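Local coordinates for phage-like element PBSX protein XepA (Bacillus subtilis, PDB 6IA5), which is of unknown function, does not seem to take part in host cell lysis, forms a pentamer and may bind the cytoplasmic membrane, at residues Thr237-Thr242 with Glu247-Asp252; Tyr6-Asp11 with Ala16-Pro21. All coordinates share one frame; numbering follows the deposited sequence.

Contact 1 (Thr237-Thr242 with Glu247-Asp252); sequences TTASST and EAWAFD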
loop_
_atom_site.group_PDB
_atom_site.type_symbol
_atom_site.label_atom_id
_atom_site.label_comp_id
_atom_site.label_asym_id
_atom_site.label_seq_id
_atom_site.Cartn_x
_atom_site.Cartn_y
_atom_site.Cartn_z
ATOM N N THR E 237 46.479 -15.364 -1.548
ATOM C CA THR E 237 46.684 -16.804 -1.506
ATOM C C THR E 237 45.313 -17.481 -1.524
ATOM O O THR E 237 44.426 -17.067 -0.777
ATOM C CB THR E 237 47.340 -17.231 -0.177
ATOM O OG1 THR E 237 48.579 -16.542 -0.091
ATOM C CG2 THR E 237 47.584 -18.719 -0.039
ATOM N N THR E 238 45.175 -18.540 -2.334
ATOM C CA THR E 238 43.988 -19.376 -2.341
ATOM C C THR E 238 44.357 -20.720 -1.719
ATOM O O THR E 238 45.323 -21.346 -2.143
ATOM C CB THR E 238 43.479 -19.585 -3.773
ATOM O OG1 THR E 238 43.275 -18.273 -4.279
ATOM C CG2 THR E 238 42.171 -20.341 -3.849
ATOM N N ALA E 239 43.609 -21.155 -0.699
ATOM C CA ALA E 239 43.926 -22.413 -0.039
ATOM C C ALA E 239 42.666 -22.963 0.622
ATOM O O ALA E 239 41.695 -22.223 0.804
ATOM C CB ALA E 239 45.046 -22.229 0.969
ATOM N N SER E 240 42.718 -24.258 0.982
ATOM C CA SER E 240 41.605 -24.888 1.684
ATOM C C SER E 240 41.960 -25.121 3.153
ATOM O O SER E 240 41.204 -25.765 3.882
ATOM C CB SER E 240 41.189 -26.164 0.998
ATOM O OG SER E 240 42.322 -27.030 0.902
ATOM N N SER E 241 43.079 -24.542 3.598
ATOM C CA SER E 241 43.431 -24.570 5.009
ATOM C C SER E 241 44.543 -23.557 5.269
ATOM O O SER E 241 45.089 -22.983 4.323
ATOM C CB SER E 241 43.850 -25.959 5.445
ATOM O OG SER E 241 45.087 -26.281 4.854
ATOM N N THR E 242 44.841 -23.326 6.555
ATOM C CA THR E 242 45.915 -22.416 6.914
ATOM C C THR E 242 46.633 -22.883 8.177
ATOM O O THR E 242 46.005 -23.425 9.086
ATOM C CB THR E 242 45.406 -20.977 7.079
ATOM O OG1 THR E 242 46.557 -20.155 7.273
ATOM C CG2 THR E 242 44.436 -20.776 8.218
ATOM N N GLU E 247 45.117 -13.289 10.246
ATOM C CA GLU E 247 44.823 -13.248 8.827
ATOM C C GLU E 247 43.323 -13.441 8.630
ATOM O O GLU E 247 42.630 -13.896 9.534
ATOM C CB GLU E 247 45.680 -14.259 8.066
ATOM C CG GLU E 247 45.494 -15.670 8.543
ATOM C CD GLU E 247 46.358 -16.764 7.926
ATOM O OE1 GLU E 247 47.520 -16.508 7.541
ATOM O OE2 GLU E 247 45.859 -17.885 7.836
ATOM N N ALA E 248 42.838 -13.053 7.449
ATOM C CA ALA E 248 41.431 -13.187 7.123
ATOM C C ALA E 248 41.308 -13.814 5.734
ATOM O O ALA E 248 42.090 -13.503 4.839
ATOM C CB ALA E 248 40.744 -11.844 7.180
ATOM N N TRP E 249 40.280 -14.648 5.576
ATOM C CA TRP E 249 40.057 -15.448 4.386
ATOM C C TRP E 249 38.644 -15.176 3.887
ATOM O O TRP E 249 37.706 -15.233 4.677
ATOM C CB TRP E 249 40.242 -16.924 4.732
ATOM C CG TRP E 249 41.653 -17.299 5.080
ATOM C CD1 TRP E 249 42.272 -17.222 6.304
ATOM C CD2 TRP E 249 42.628 -17.829 4.161
ATOM N NE1 TRP E 249 43.565 -17.673 6.203
ATOM C CE2 TRP E 249 43.811 -18.054 4.903
ATOM C CE3 TRP E 249 42.606 -18.143 2.794
ATOM C CZ2 TRP E 249 44.956 -18.594 4.315
ATOM C CZ3 TRP E 249 43.742 -18.663 2.215
ATOM C CH2 TRP E 249 44.902 -18.887 2.972
ATOM N N ALA E 250 38.516 -14.914 2.579
ATOM C CA ALA E 250 37.246 -14.628 1.937
ATOM C C ALA E 250 36.751 -15.872 1.207
ATOM O O ALA E 250 37.516 -16.494 0.474
ATOM C CB ALA E 250 37.398 -13.448 0.995
ATOM N N PHE E 251 35.460 -16.208 1.396
ATOM C CA PHE E 251 34.875 -17.391 0.773
ATOM C C PHE E 251 33.592 -17.024 0.036
ATOM O O PHE E 251 32.802 -16.207 0.506
ATOM C CB PHE E 251 34.470 -18.429 1.824
ATOM C CG PHE E 251 35.607 -18.940 2.667
ATOM C CD1 PHE E 251 36.040 -18.246 3.787
ATOM C CD2 PHE E 251 36.261 -20.115 2.316
ATOM C CE1 PHE E 251 37.095 -18.723 4.554
ATOM C CE2 PHE E 251 37.323 -20.586 3.073
ATOM C CZ PHE E 251 37.729 -19.895 4.191
ATOM N N ASP E 252 33.395 -17.672 -1.108
ATOM C CA ASP E 252 32.127 -17.686 -1.810
ATOM C C ASP E 252 31.340 -18.888 -1.296
ATOM O O ASP E 252 31.754 -20.024 -1.509
ATOM C CB ASP E 252 32.356 -17.769 -3.324
ATOM C CG ASP E 252 31.095 -17.982 -4.161
ATOM O OD1 ASP E 252 29.956 -17.819 -3.619
ATOM O OD2 ASP E 252 31.252 -18.289 -5.365
HETATM O O HOH W 1 49.117 -18.897 6.283
#
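The large antiparallel sheet of the C-terminal part of XepA turns the indole of Trp249, on strand 247-252, toward the short strands 238-239 and 241-242, an example of one aromatic side chain packing against the turn between two short strands of the same sheet. The indole is touched along its length. At the far end of the six-membered ring, CH2 lies 3.9 Å from CB of Ala239 and also meets CG2 of Thr237. Its neighbour CZ3 approaches Thr237 O at 3.5 Å. Toward the pyrrole side, CZ2 meets CB of Thr242 at 3.7 Å, and NE1 comes near CG2 of the same threonine. The indole is also held by its N-H: NE1 donates in the ring plane to Glu247 OE2 at 2.8 Å and 159°, reaching that oxygen from 56° above the carboxylate plane. Glu247 gets there because CG sits between its own backbone N and carbonyl carbon (chi1 58°) and the chain beyond is extended. Thr242 OG1 is modelled 2.4 Å from the same OE2, a very short approach whose exact length is doubtful. One water donates to both Thr242 OG1 and Glu247 OE1, while Gly244 N bonds to OG1 as well. Phe216 of strand 211-219 meets the indole with its ring inclined. Strand 225-232 pairs with both 238-239 and 247-252, while 241-242 pairs with 211-219.

Contact 2 (Tyr6-Asp11 with Ala16-Pro21); sequences YEFPLD and AGAVKP
A short loop near the N-terminus, closed by a single beta bridge, brings Phe8, Pro9 and Leu10 against Ala16-Val19, just ahead of strand 20-22, and illustrates how one bridge can be supplemented by apolar contacts. Polar pairing is sparse. Leu10 and Ala16 form the bridge, with Gly17 N donating to Pro9 O at 3.3 Å and an N-H...O angle of 149°. The same carbonyl oxygen receives a CA-H...O contact from Ala16 CA at 3.4 Å. Past the bridge, Ala18 is the centre of an inverse gamma turn, closed by a weak bond from Val19 N to Gly17 O. Apolar contacts come from Phe8, Pro9 and Leu10. With CG beside its backbone N (chi1 -65°), Phe8 brings its ring to the gamma turn: CE1 meets Ala18 CB at 3.7 Å, and Ala18 N sits over one face, offset toward the rim. Leu10 starts out away from the other segment, but its branch CD2 returns to Ala16 CB, also at 3.7 Å. Neighbouring subunits also reach this loop. Phe8 N bonds to Asp11 OD2 of one neighbouring subunit, whose Asp28 forms a salt bridge with Lys20 NZ, and Asp11 OD2 accepts from Phe8 N of another. The pyrrolidine ring of Pro9 presses CG to 3.1 Å from Val19 O, a buried carbonyl oxygen with no hydrogen-bond partner in the model.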
loop_
_atom_site.group_PDB
_atom_site.type_symbol
_atom_site.label_atom_id
_atom_site.label_comp_id
_atom_site.label_asym_id
_atom_site.label_seq_id
_atom_site.Cartn_x
_atom_site.Cartn_y
_atom_site.Cartn_z
ATOM N N TYR E 6 -35.321 28.604 6.071
ATOM C CA TYR E 6 -35.580 27.380 5.301
ATOM C C TYR E 6 -36.987 26.883 5.633
ATOM O O TYR E 6 -37.523 27.208 6.687
ATOM C CB TYR E 6 -34.554 26.275 5.595
ATOM C CG TYR E 6 -34.510 25.894 7.050
ATOM C CD1 TYR E 6 -35.411 24.980 7.584
ATOM C CD2 TYR E 6 -33.629 26.525 7.924
ATOM C CE1 TYR E 6 -35.400 24.673 8.938
ATOM C CE2 TYR E 6 -33.603 26.217 9.281
ATOM C CZ TYR E 6 -34.482 25.275 9.780
ATOM O OH TYR E 6 -34.488 25.025 11.126
ATOM N N GLU E 7 -37.566 26.071 4.749
ATOM C CA GLU E 7 -38.891 25.534 4.997
ATOM C C GLU E 7 -38.933 24.041 4.678
ATOM O O GLU E 7 -38.539 23.634 3.595
ATOM C CB GLU E 7 -39.907 26.287 4.123
ATOM C CG GLU E 7 -41.358 26.044 4.533
ATOM C CD GLU E 7 -42.330 27.141 4.107
ATOM O OE1 GLU E 7 -41.858 28.196 3.605
ATOM O OE2 GLU E 7 -43.543 26.939 4.284
ATOM N N PHE E 8 -39.440 23.241 5.619
ATOM C CA PHE E 8 -39.531 21.814 5.372
ATOM C C PHE E 8 -40.557 21.542 4.276
ATOM O O PHE E 8 -41.651 22.088 4.315
ATOM C CB PHE E 8 -39.877 21.069 6.656
ATOM C CG PHE E 8 -38.806 21.154 7.717
ATOM C CD1 PHE E 8 -37.448 21.066 7.396
ATOM C CD2 PHE E 8 -39.166 21.256 9.048
ATOM C CE1 PHE E 8 -36.484 21.119 8.390
ATOM C CE2 PHE E 8 -38.196 21.320 10.045
ATOM C CZ PHE E 8 -36.854 21.266 9.711
ATOM N N PRO E 9 -40.249 20.693 3.271
ATOM C CA PRO E 9 -41.261 20.297 2.283
ATOM C C PRO E 9 -42.312 19.417 2.960
ATOM O O PRO E 9 -42.084 18.897 4.059
ATOM C CB PRO E 9 -40.464 19.470 1.251
ATOM C CG PRO E 9 -39.292 18.934 2.084
ATOM C CD PRO E 9 -38.933 20.053 3.048
ATOM N N LEU E 10 -43.465 19.262 2.300
ATOM C CA LEU E 10 -44.556 18.434 2.803
ATOM C C LEU E 10 -44.657 17.225 1.882
ATOM O O LEU E 10 -44.433 17.366 0.687
ATOM C CB LEU E 10 -45.870 19.239 2.739
ATOM C CG LEU E 10 -45.919 20.584 3.466
ATOM C CD1 LEU E 10 -47.297 21.221 3.314
ATOM C CD2 LEU E 10 -45.594 20.439 4.939
ATOM N N ASP E 11 -45.005 16.059 2.437
ATOM C CA ASP E 11 -45.261 14.900 1.596
ATOM C C ASP E 11 -46.658 15.014 0.976
ATOM O O ASP E 11 -47.349 16.019 1.153
ATOM C CB ASP E 11 -45.035 13.587 2.359
ATOM C CG ASP E 11 -46.207 13.135 3.212
ATOM O OD1 ASP E 11 -47.081 13.987 3.524
ATOM O OD2 ASP E 11 -46.234 11.929 3.576
ATOM N N ALA E 16 -44.917 17.433 7.041
ATOM C CA ALA E 16 -43.617 18.087 6.955
ATOM C C ALA E 16 -42.537 17.094 7.387
ATOM O O ALA E 16 -42.775 16.252 8.250
ATOM C CB ALA E 16 -43.579 19.316 7.835
ATOM N N GLY E 17 -41.352 17.196 6.779
ATOM C CA GLY E 17 -40.212 16.368 7.158
ATOM C C GLY E 17 -38.921 17.076 6.740
ATOM O O GLY E 17 -38.930 17.862 5.781
ATOM N N ALA E 18 -37.821 16.790 7.463
ATOM C CA ALA E 18 -36.540 17.378 7.113
ATOM C C ALA E 18 -35.868 16.561 6.007
ATOM O O ALA E 18 -34.799 15.993 6.219
ATOM C CB ALA E 18 -35.678 17.513 8.349
ATOM N N VAL E 19 -36.501 16.528 4.824
ATOM C CA VAL E 19 -36.146 15.612 3.746
ATOM C C VAL E 19 -36.040 16.393 2.451
ATOM O O VAL E 19 -36.493 17.534 2.375
ATOM C CB VAL E 19 -37.133 14.429 3.591
ATOM C CG1 VAL E 19 -37.213 13.593 4.872
ATOM C CG2 VAL E 19 -38.529 14.890 3.149
ATOM N N LYS E 20 -35.427 15.752 1.442
ATOM C CA LYS E 20 -35.415 16.226 0.072
ATOM C C LYS E 20 -36.025 15.153 -0.818
ATOM O O LYS E 20 -35.906 13.968 -0.516
ATOM C CB LYS E 20 -33.985 16.514 -0.385
ATOM C CG LYS E 20 -33.300 17.637 0.382
ATOM C CD LYS E 20 -33.884 19.015 0.085
ATOM C CE LYS E 20 -33.072 20.102 0.745
ATOM N NZ LYS E 20 -33.678 21.431 0.536
ATOM N N PRO E 21 -36.747 15.538 -1.897
ATOM C CA PRO E 21 -37.322 14.558 -2.829
ATOM C C PRO E 21 -36.224 14.124 -3.810
ATOM O O PRO E 21 -35.267 14.873 -4.040
ATOM C CB PRO E 21 -38.366 15.398 -3.599
ATOM C CG PRO E 21 -37.792 16.819 -3.582
ATOM C CD PRO E 21 -37.070 16.938 -2.251
#

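Overall arrangement
Contacts 1 and 2 stand on opposite sides of the centre of an elongated chain, their centres 89 Å apart; with about 73 Å between their nearest atoms, they do not touch. Each lies far out, at about 44 Å for contact 1 and 48 Å for contact 2 from the chain centre to the contact centre. Both nonetheless reach the same neighbouring subunit: contact 1 lightly, through Ala248 on its Leu226, contact 2 far more extensively. The principle is that contacts far apart in one chain can both reach the same neighbouring subunit of a pentamer. Glycerol near contact 2 and acetate near Ser241 of contact 1 probably come from the crystallisation liquor.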